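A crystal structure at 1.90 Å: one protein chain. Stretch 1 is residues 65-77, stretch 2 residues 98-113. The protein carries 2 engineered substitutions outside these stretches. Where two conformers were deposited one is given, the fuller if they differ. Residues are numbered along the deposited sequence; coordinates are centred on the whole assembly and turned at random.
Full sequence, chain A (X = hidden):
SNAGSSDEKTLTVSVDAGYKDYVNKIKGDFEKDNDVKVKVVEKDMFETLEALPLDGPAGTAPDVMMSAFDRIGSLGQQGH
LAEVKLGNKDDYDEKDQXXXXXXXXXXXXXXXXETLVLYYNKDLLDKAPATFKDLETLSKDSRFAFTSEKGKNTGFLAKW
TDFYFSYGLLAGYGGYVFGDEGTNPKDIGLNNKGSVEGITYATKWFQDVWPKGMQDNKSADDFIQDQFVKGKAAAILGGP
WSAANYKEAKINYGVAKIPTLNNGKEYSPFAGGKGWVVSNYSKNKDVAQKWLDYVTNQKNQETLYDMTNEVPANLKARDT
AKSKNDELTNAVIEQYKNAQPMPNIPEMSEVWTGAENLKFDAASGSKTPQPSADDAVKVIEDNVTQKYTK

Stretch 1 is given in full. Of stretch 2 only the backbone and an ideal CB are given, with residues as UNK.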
ATOM      1  N   MET A  65      -7.642  15.317  -9.370  1.00 24.25           N
ATOM      2  CA  MET A  65      -6.283  14.852  -9.146  1.00 25.74           C
ATOM      3  C   MET A  65      -6.355  13.454  -8.536  1.00 25.56           C
ATOM      4  O   MET A  65      -7.430  12.902  -8.383  1.00 25.37           O
ATOM      5  CB  MET A  65      -5.560  15.854  -8.240  1.00 28.36           C
ATOM      6  CG  MET A  65      -6.106  15.922  -6.817  1.00 29.81           C
ATOM      7  SD  MET A  65      -6.272  17.604  -6.163  1.00 36.23           S
ATOM      8  CE  MET A  65      -7.817  17.995  -6.975  1.00 35.08           C
ATOM      9  N   MET A  66      -5.215  12.884  -8.190  1.00 25.93           N
ATOM     10  CA  MET A  66      -5.195  11.579  -7.572  1.00 26.12           C
ATOM     11  C   MET A  66      -4.692  11.698  -6.143  1.00 25.58           C
ATOM     12  O   MET A  66      -4.086  12.706  -5.754  1.00 25.42           O
ATOM     13  CB  MET A  66      -4.306  10.629  -8.376  1.00 28.18           C
ATOM     14  CG  MET A  66      -4.779  10.411  -9.812  1.00 29.54           C
ATOM     15  SD  MET A  66      -3.595   9.459 -10.801  1.00 35.00           S
ATOM     16  CE  MET A  66      -3.502   7.965  -9.856  1.00 33.52           C
ATOM     17  N   SER A  67      -4.951  10.656  -5.358  1.00 25.10           N
ATOM     18  CA  SER A  67      -4.472  10.582  -3.993  1.00 24.86           C
ATOM     19  C   SER A  67      -4.325   9.132  -3.572  1.00 24.36           C
ATOM     20  O   SER A  67      -5.109   8.275  -3.995  1.00 23.63           O
ATOM     21  CB  SER A  67      -5.442  11.277  -3.037  1.00 25.73           C
ATOM     22  OG  SER A  67      -5.045  11.106  -1.675  1.00 25.91           O
ATOM     23  N   ALA A  68      -3.299   8.861  -2.765  1.00 24.82           N
ATOM     24  CA  ALA A  68      -3.168   7.556  -2.144  1.00 24.89           C
ATOM     25  C   ALA A  68      -4.434   7.345  -1.319  1.00 24.59           C
ATOM     26  O   ALA A  68      -4.986   8.311  -0.765  1.00 23.83           O
ATOM     27  CB  ALA A  68      -1.959   7.511  -1.235  1.00 25.53           C
ATOM     28  N   PHE A  69      -4.883   6.093  -1.210  1.00 25.44           N
ATOM     29  CA  PHE A  69      -6.084   5.771  -0.429  1.00 26.30           C
ATOM     30  C   PHE A  69      -5.984   6.247   1.021  1.00 27.58           C
ATOM     31  O   PHE A  69      -6.964   6.740   1.580  1.00 26.39           O
ATOM     32  CB  PHE A  69      -6.361   4.254  -0.381  1.00 26.94           C
ATOM     33  CG  PHE A  69      -6.819   3.641  -1.684  1.00 26.62           C
ATOM     34  CD1 PHE A  69      -7.671   4.319  -2.553  1.00 26.49           C
ATOM     35  CD2 PHE A  69      -6.487   2.331  -1.979  1.00 27.61           C
ATOM     36  CE1 PHE A  69      -8.107   3.725  -3.727  1.00 25.61           C
ATOM     37  CE2 PHE A  69      -6.931   1.732  -3.142  1.00 27.70           C
ATOM     38  CZ  PHE A  69      -7.752   2.436  -4.013  1.00 26.43           C
ATOM     39  N   ASP A  70      -4.798   6.140   1.608  1.00 28.72           N
ATOM     40  CA  ASP A  70      -4.637   6.493   3.029  1.00 32.18           C
ATOM     41  C   ASP A  70      -4.901   7.956   3.432  1.00 31.14           C
ATOM     42  O   ASP A  70      -5.100   8.236   4.626  1.00 31.11           O
ATOM     43  CB  ASP A  70      -3.275   6.006   3.579  1.00 35.60           C
ATOM     44  CG  ASP A  70      -2.065   6.634   2.875  1.00 40.27           C
ATOM     45  OD1 ASP A  70      -2.167   7.704   2.239  1.00 41.49           O
ATOM     46  OD2 ASP A  70      -0.975   6.027   2.987  1.00 49.13           O
ATOM     47  N   ARG A  71      -4.901   8.857   2.452  1.00 29.63           N
ATOM     48  CA  ARG A  71      -5.155  10.296   2.639  1.00 30.16           C
ATOM     49  C   ARG A  71      -6.553  10.781   2.222  1.00 27.16           C
ATOM     50  O   ARG A  71      -6.927  11.897   2.547  1.00 25.11           O
ATOM     51  CB  ARG A  71      -4.134  11.087   1.810  1.00 34.00           C
ATOM     52  CG  ARG A  71      -2.733  11.081   2.378  1.00 39.66           C
ATOM     53  CD  ARG A  71      -2.587  12.242   3.348  1.00 45.75           C
ATOM     54  NE  ARG A  71      -2.406  13.509   2.618  1.00 49.66           N
ATOM     55  CZ  ARG A  71      -2.561  14.729   3.132  1.00 52.02           C
ATOM     56  NH1 ARG A  71      -2.333  15.800   2.371  1.00 52.63           N
ATOM     57  NH2 ARG A  71      -2.945  14.894   4.398  1.00 56.86           N
ATOM     58  N   ILE A  72      -7.309   9.970   1.493  1.00 25.52           N
ATOM     59  CA  ILE A  72      -8.608  10.425   0.958  1.00 25.16           C
ATOM     60  C   ILE A  72      -9.612  10.784   2.039  1.00 25.15           C
ATOM     61  O   ILE A  72     -10.229  11.845   1.988  1.00 24.68           O
ATOM     62  CB  ILE A  72      -9.190   9.415  -0.048  1.00 24.91           C
ATOM     63  CG1 ILE A  72      -8.292   9.381  -1.285  1.00 24.58           C
ATOM     64  CG2 ILE A  72     -10.619   9.798  -0.438  1.00 25.53           C
ATOM     65  CD1 ILE A  72      -8.664   8.358  -2.348  1.00 24.77           C
ATOM     66  N   GLY A  73      -9.754   9.914   3.028  1.00 26.22           N
ATOM     67  CA  GLY A  73     -10.662  10.164   4.146  1.00 27.40           C
ATOM     68  C   GLY A  73     -10.331  11.460   4.861  1.00 27.97           C
ATOM     69  O   GLY A  73     -11.210  12.302   5.100  1.00 27.39           O
ATOM     70  N   SER A  74      -9.060  11.637   5.173  1.00 27.21           N
ATOM     71  CA  SER A  74      -8.620  12.852   5.866  1.00 28.59           C
ATOM     72  C   SER A  74      -8.864  14.139   5.064  1.00 28.14           C
ATOM     73  O   SER A  74      -9.274  15.156   5.626  1.00 26.93           O
ATOM     74  CB  SER A  74      -7.140  12.761   6.211  1.00 29.36           C
ATOM     75  OG  SER A  74      -6.699  14.000   6.713  1.00 31.88           O
ATOM     76  N   LEU A  75      -8.588  14.104   3.760  1.00 28.26           N
ATOM     77  CA  LEU A  75      -8.784  15.286   2.942  1.00 28.73           C
ATOM     78  C   LEU A  75     -10.277  15.572   2.818  1.00 28.31           C
ATOM     79  O   LEU A  75     -10.693  16.727   2.716  1.00 28.13           O
ATOM     80  CB  LEU A  75      -8.127  15.126   1.566  1.00 29.87           C
ATOM     81  CG  LEU A  75      -6.592  15.079   1.618  1.00 31.09           C
ATOM     82  CD1 LEU A  75      -6.005  14.521   0.338  1.00 31.59           C
ATOM     83  CD2 LEU A  75      -6.022  16.451   1.926  1.00 32.36           C
ATOM     84  N   GLY A  76     -11.081  14.515   2.814  1.00 27.09           N
ATOM     85  CA  GLY A  76     -12.534  14.686   2.741  1.00 27.84           C
ATOM     86  C   GLY A  76     -13.081  15.299   4.018  1.00 27.99           C
ATOM     87  O   GLY A  76     -13.890  16.223   3.966  1.00 27.89           O
ATOM     88  N   GLN A  77     -12.652  14.776   5.166  1.00 28.22           N
ATOM     89  CA  GLN A  77     -13.090  15.311   6.463  1.00 30.20           C
ATOM     90  C   GLN A  77     -12.720  16.773   6.658  1.00 30.81           C
ATOM     91  O   GLN A  77     -13.499  17.555   7.213  1.00 31.08           O
ATOM     92  CB  GLN A  77     -12.481  14.515   7.623  1.00 31.67           C
ATOM     93  CG  GLN A  77     -13.091  13.160   7.842  1.00 32.70           C
ATOM     94  CD  GLN A  77     -12.508  12.470   9.074  1.00 35.18           C
ATOM     95  OE1 GLN A  77     -11.282  12.483   9.308  1.00 34.68           O
ATOM     96  NE2 GLN A  77     -13.374  11.846   9.850  1.00 35.85           N
ATOM     97  N   UNK A  98     -14.848   0.842   0.263  1.00 30.71           N
ATOM     98  CA  UNK A  98     -14.440   1.235   1.619  1.00 32.13           C
ATOM     99  C   UNK A  98     -13.154   2.117   1.644  1.00 30.75           C
ATOM    100  O   UNK A  98     -12.991   2.963   2.523  1.00 30.62           O
ATOM    101  CB  UNK A  98     -14.213  -0.024   2.458  1.00 32.13           C
ATOM    102  N   UNK A  99     -12.259   1.903   0.678  1.00 30.56           N
ATOM    103  CA  UNK A  99     -10.988   2.657   0.566  1.00 29.24           C
ATOM    104  C   UNK A  99     -11.173   4.163   0.404  1.00 28.07           C
ATOM    105  O   UNK A  99     -10.325   4.943   0.809  1.00 28.85           O
ATOM    106  CB  UNK A  99     -10.182   2.132  -0.623  1.00 29.24           C
ATOM    107  N   UNK A 100     -12.257   4.547  -0.255  1.00 26.83           N
ATOM    108  CA  UNK A 100     -12.535   5.948  -0.542  1.00 25.88           C
ATOM    109  C   UNK A 100     -13.680   6.489   0.314  1.00 26.19           C
ATOM    110  O   UNK A 100     -14.217   7.560   0.021  1.00 26.48           O
ATOM    111  CB  UNK A 100     -12.866   6.122  -2.026  1.00 25.88           C
ATOM    112  N   UNK A 101     -14.015   5.777   1.388  1.00 26.86           N
ATOM    113  CA  UNK A 101     -15.142   6.137   2.229  1.00 27.47           C
ATOM    114  C   UNK A 101     -14.732   6.419   3.684  1.00 27.98           C
ATOM    115  O   UNK A 101     -13.911   5.699   4.264  1.00 26.88           O
ATOM    116  CB  UNK A 101     -16.185   5.018   2.191  1.00 27.47           C
ATOM    117  N   UNK A 102     -15.302   7.475   4.262  1.00 27.70           N
ATOM    118  CA  UNK A 102     -15.110   7.794   5.683  1.00 28.69           C
ATOM    119  C   UNK A 102     -16.422   8.396   6.179  1.00 30.90           C
ATOM    120  O   UNK A 102     -17.043   9.169   5.452  1.00 31.95           O
ATOM    121  CB  UNK A 102     -13.936   8.750   5.901  1.00 28.69           C
ATOM    122  N   UNK A 103     -16.866   8.008   7.381  1.00 32.99           N
ATOM    123  CA  UNK A 103     -18.150   8.511   7.943  1.00 36.32           C
ATOM    124  C   UNK A 103     -19.313   8.291   6.948  1.00 35.52           C
ATOM    125  O   UNK A 103     -20.185   9.152   6.820  1.00 35.34           O
ATOM    126  CB  UNK A 103     -18.034   9.998   8.285  1.00 36.32           C
ATOM    127  N   UNK A 104     -19.327   7.156   6.254  0.50 35.24           N
ATOM    128  CA  UNK A 104     -20.381   6.868   5.270  0.50 35.96           C
ATOM    129  C   UNK A 104     -20.484   7.924   4.158  0.50 34.70           C
ATOM    130  O   UNK A 104     -21.577   8.167   3.634  0.50 34.55           O
ATOM    131  CB  UNK A 104     -21.729   6.756   5.985  0.50 35.96           C
ATOM    132  N   UNK A 105     -19.361   8.572   3.828  1.00 32.91           N
ATOM    133  CA  UNK A 105     -19.302   9.539   2.707  1.00 32.10           C
ATOM    134  C   UNK A 105     -18.169   9.142   1.755  1.00 29.82           C
ATOM    135  O   UNK A 105     -17.097   8.752   2.207  1.00 28.48           O
ATOM    136  CB  UNK A 105     -19.092  10.965   3.221  1.00 32.10           C
ATOM    137  N   UNK A 106     -18.420   9.239   0.446  1.00 27.90           N
ATOM    138  CA  UNK A 106     -17.462   8.820  -0.578  1.00 27.01           C
ATOM    139  C   UNK A 106     -16.695  10.031  -1.099  1.00 25.55           C
ATOM    140  O   UNK A 106     -17.310  11.001  -1.577  1.00 25.28           O
ATOM    141  CB  UNK A 106     -18.174   8.103  -1.727  1.00 27.01           C
ATOM    142  N   UNK A 107     -15.367   9.977  -0.999  1.00 24.59           N
ATOM    143  CA  UNK A 107     -14.497  11.088  -1.428  1.00 24.51           C
ATOM    144  C   UNK A 107     -13.519  10.813  -2.598  1.00 23.94           C
ATOM    145  O   UNK A 107     -12.628  11.617  -2.879  1.00 23.52           O
ATOM    146  CB  UNK A 107     -13.673  11.537  -0.219  1.00 24.51           C
ATOM    147  N   UNK A 108     -13.717   9.710  -3.299  1.00 23.94           N
ATOM    148  CA  UNK A 108     -12.908   9.391  -4.447  1.00 23.89           C
ATOM    149  C   UNK A 108     -13.401   8.179  -5.165  1.00 23.09           C
ATOM    150  O   UNK A 108     -14.313   7.498  -4.688  1.00 23.22           O
ATOM    151  CB  UNK A 108     -11.449   9.189  -4.032  1.00 23.89           C
ATOM    152  N   UNK A 109     -12.795   7.915  -6.320  1.00 22.50           N
ATOM    153  CA  UNK A 109     -13.121   6.763  -7.142  1.00 23.27           C
ATOM    154  C   UNK A 109     -11.861   5.909  -7.252  1.00 23.42           C
ATOM    155  O   UNK A 109     -10.853   6.372  -7.782  1.00 23.91           O
ATOM    156  CB  UNK A 109     -13.638   7.183  -8.519  1.00 23.27           C
ATOM    157  N   UNK A 110     -11.903   4.653  -6.763  1.00 24.03           N
ATOM    158  CA  UNK A 110     -10.708   3.798  -6.826  1.00 24.64           C
ATOM    159  C   UNK A 110     -10.195   3.579  -8.235  1.00 25.26           C
ATOM    160  O   UNK A 110     -11.001   3.332  -9.150  1.00 25.86           O
ATOM    161  CB  UNK A 110     -11.007   2.439  -6.189  1.00 24.64           C
ATOM    162  N   UNK A 111      -8.867   3.636  -8.386  1.00 24.18           N
ATOM    163  CA  UNK A 111      -8.228   3.526  -9.676  1.00 24.96           C
ATOM    164  C   UNK A 111      -7.080   2.507  -9.768  1.00 25.17           C
ATOM    165  O   UNK A 111      -6.933   1.841 -10.804  1.00 25.97           O
ATOM    166  CB  UNK A 111      -7.701   4.907 -10.071  1.00 24.96           C
ATOM    167  N   UNK A 112      -6.273   2.400  -8.704  1.00 24.27           N
ATOM    168  CA  UNK A 112      -5.106   1.541  -8.682  1.00 24.62           C
ATOM    169  C   UNK A 112      -5.044   0.820  -7.354  1.00 25.38           C
ATOM    170  O   UNK A 112      -5.322   1.416  -6.324  1.00 24.84           O
ATOM    171  CB  UNK A 112      -3.826   2.342  -8.927  1.00 24.62           C
ATOM    172  N   UNK A 113      -4.693  -0.461  -7.384  1.00 25.87           N
ATOM    173  CA  UNK A 113      -4.517  -1.222  -6.150  1.00 27.54           C
ATOM    174  C   UNK A 113      -3.083  -1.686  -6.080  1.00 27.80           C
ATOM    175  O   UNK A 113      -2.443  -1.876  -7.092  1.00 27.64           O
ATOM    176  CB  UNK A 113      -5.480  -2.409  -6.076  1.00 27.54           C
TER

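Position 98 lies beyond the reach of stretch 1, which sets no preference there; it is Lys98. At 99 the CA-to-CB bond points toward the helix of stretch 1, and the ideal CB sits 3.8 Å from Phe69 CG. Aliphatic groups, or a longer chain with a methylene base, would suit a position over an aromatic face. The residue is Gln99, whose CB lies 3.7 Å from the centroid of the Phe69 ring and only 9° off its normal, a CH-pi contact. The backbone contributes too: a water accepts from Gly73 N (3.1 Å) and lies 2.7 Å from both Phe69 O and Gln99 O, linking the two chain segments.

At 100 CB points sideways, 4.6 Å from Ile72 CG2, so a small or medium apolar group fits. Val100 fills it, with CG1 4.0 Å from Ile72 CD1 and 4.2 Å from Phe69 CE1. Position 101 points away and is Thr101.

At 102, CB points toward stretch 1, 4.0 Å from Gly73 CA. With no side chain at Gly73, an aliphatic group can come close to the helix. Ile102 does so: CG2 reaches 3.7 Å from Gly73 O, and CD1 lies 3.3 Å from Gln77 CD. The bare glycine matters, since an ideal CB on Gly73 would be a tight 3.2 Å from Ile102 CD1.

Positions 103 and 104 have positive phi, as a type I' turn requires, which favours Gly, Asn or Asp. At 103, the ideal CB is 5.3 Å from Gln77 NE2, so a short acceptor is apt. Asp103 OD2 accepts a hydrogen bond from Gln77 NE2 at 3.0 Å. Positions 104 and 105 lie out of reach and 106 points away, so stretch 1 sets no preference; they are Asp104, Lys105 and Ile106.

At 107 CB points toward the helix, 3.5 Å from Ile72 CG2 and 4.5 Å from Gly76 CA. The bare glycine leaves room for a flat ring, though an aliphatic chain is also conceivable. Tyr107 lays its ring over Gly76, whose CA is 3.5 Å from the ring centroid and 4° off the normal; a CB on Gly76 would clash with Tyr107 CD2 at 2.3 Å.

At 108 an ideal CB would lie a tight 3.4 Å from Ile72 CD1, and the extended backbone suits the residue found, Gly108. Position 109 points away and is Ala109. At 110 CB is 3.9 Å from Phe69 CZ, and phi of -59° admits proline; Pro110 places its CA at the ring edge. At 111 CB points sideways, 5.2 Å from Met66 CE, where a small apolar side chain would do; it is Ala111. Position 112 also points sideways, leaving Met66 to a long apolar chain: Ile112 CD1 meets Met66 CE at 4.1 Å. Position 113 points sideways as well; it is Ile113, whose end leads away.

Stretch 2 98-113: KQVTIDDKIYGAPAII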
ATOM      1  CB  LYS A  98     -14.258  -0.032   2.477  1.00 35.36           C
ATOM      2  CG  LYS A  98     -13.717   0.166   3.886  1.00 38.58           C
ATOM      3  CD  LYS A  98     -13.568  -1.190   4.580  1.00 41.54           C
ATOM      4  CE  LYS A  98     -12.801  -1.088   5.893  1.00 43.09           C
ATOM      5  NZ  LYS A  98     -13.452  -0.155   6.849  1.00 44.62           N
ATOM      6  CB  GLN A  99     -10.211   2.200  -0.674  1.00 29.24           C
ATOM      7  CG  GLN A  99      -9.661   0.791  -0.636  1.00 30.58           C
ATOM      8  CD  GLN A  99      -8.407   0.672   0.205  1.00 30.43           C
ATOM      9  OE1 GLN A  99      -8.141   1.507   1.062  1.00 30.68           O
ATOM     10  NE2 GLN A  99      -7.639  -0.365  -0.040  1.00 30.40           N
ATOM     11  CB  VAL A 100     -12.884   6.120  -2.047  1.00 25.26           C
ATOM     12  CG1 VAL A 100     -11.683   5.807  -2.916  1.00 25.67           C
ATOM     13  CG2 VAL A 100     -14.068   5.244  -2.450  1.00 25.49           C
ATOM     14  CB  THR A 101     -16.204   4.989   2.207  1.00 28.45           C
ATOM     15  OG1 THR A 101     -16.622   4.723   0.853  1.00 28.47           O
ATOM     16  CG2 THR A 101     -17.417   5.330   3.049  1.00 30.18           C
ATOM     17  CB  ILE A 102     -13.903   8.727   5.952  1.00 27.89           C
ATOM     18  CG1 ILE A 102     -13.560   8.731   7.452  1.00 28.25           C
ATOM     19  CG2 ILE A 102     -14.161  10.140   5.449  1.00 28.57           C
ATOM     20  CD1 ILE A 102     -12.259   9.409   7.800  1.00 28.23           C
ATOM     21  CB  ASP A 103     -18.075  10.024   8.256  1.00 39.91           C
ATOM     22  CG  ASP A 103     -16.920  10.407   9.176  1.00 42.78           C
ATOM     23  OD1 ASP A 103     -16.811   9.823  10.278  1.00 47.75           O
ATOM     24  OD2 ASP A 103     -16.149  11.338   8.802  1.00 44.51           O
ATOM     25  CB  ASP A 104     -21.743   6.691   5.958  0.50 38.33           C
ATOM     26  CG  ASP A 104     -21.717   5.619   7.036  0.50 40.08           C
ATOM     27  OD1 ASP A 104     -20.893   4.691   6.929  0.50 41.76           O
ATOM     28  OD2 ASP A 104     -22.515   5.697   7.990  0.50 42.27           O
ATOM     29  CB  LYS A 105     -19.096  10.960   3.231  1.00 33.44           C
ATOM     30  CG  LYS A 105     -20.248  11.479   4.075  1.00 37.62           C
ATOM     31  CD  LYS A 105     -20.029  12.924   4.473  1.00 40.28           C
ATOM     32  CE  LYS A 105     -21.124  13.445   5.391  1.00 44.86           C
ATOM     33  NZ  LYS A 105     -21.084  12.782   6.734  1.00 47.71           N
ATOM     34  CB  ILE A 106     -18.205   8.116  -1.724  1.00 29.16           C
ATOM     35  CG1 ILE A 106     -18.862   6.822  -1.205  1.00 31.51           C
ATOM     36  CG2 ILE A 106     -17.262   7.809  -2.891  1.00 28.91           C
ATOM     37  CD1 ILE A 106     -19.927   6.254  -2.132  1.00 32.74           C
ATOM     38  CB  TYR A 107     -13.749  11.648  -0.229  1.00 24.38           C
ATOM     39  CG  TYR A 107     -14.634  12.307   0.793  1.00 24.69           C
ATOM     40  CD1 TYR A 107     -15.252  13.532   0.520  1.00 25.55           C
ATOM     41  CD2 TYR A 107     -14.820  11.747   2.063  1.00 24.70           C
ATOM     42  CE1 TYR A 107     -16.051  14.161   1.459  1.00 27.08           C
ATOM     43  CE2 TYR A 107     -15.620  12.372   2.998  1.00 26.47           C
ATOM     44  CZ  TYR A 107     -16.226  13.581   2.695  1.00 27.34           C
ATOM     45  OH  TYR A 107     -17.018  14.216   3.612  1.00 28.89           O
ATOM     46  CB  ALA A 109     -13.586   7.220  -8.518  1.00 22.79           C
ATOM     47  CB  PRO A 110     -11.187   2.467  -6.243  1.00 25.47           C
ATOM     48  CG  PRO A 110     -12.376   2.796  -5.454  1.00 25.37           C
ATOM     49  CD  PRO A 110     -13.003   4.011  -6.033  1.00 25.14           C
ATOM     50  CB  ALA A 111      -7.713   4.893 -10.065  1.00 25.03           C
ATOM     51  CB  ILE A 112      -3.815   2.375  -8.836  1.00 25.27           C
ATOM     52  CG1 ILE A 112      -3.758   3.027 -10.231  1.00 25.10           C
ATOM     53  CG2 ILE A 112      -2.562   1.526  -8.605  1.00 25.78           C
ATOM     54  CD1 ILE A 112      -2.589   3.968 -10.429  1.00 25.98           C
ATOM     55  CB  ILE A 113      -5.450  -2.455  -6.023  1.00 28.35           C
ATOM     56  CG1 ILE A 113      -5.251  -3.450  -7.191  1.00 30.15           C
ATOM     57  CG2 ILE A 113      -6.898  -1.993  -5.929  1.00 28.19           C
ATOM     58  CD1 ILE A 113      -5.697  -4.871  -6.889  1.00 30.85           C
TER
HETATM   59  O   HOH W   1      -9.532   6.872   2.451  1.00 30.04           O
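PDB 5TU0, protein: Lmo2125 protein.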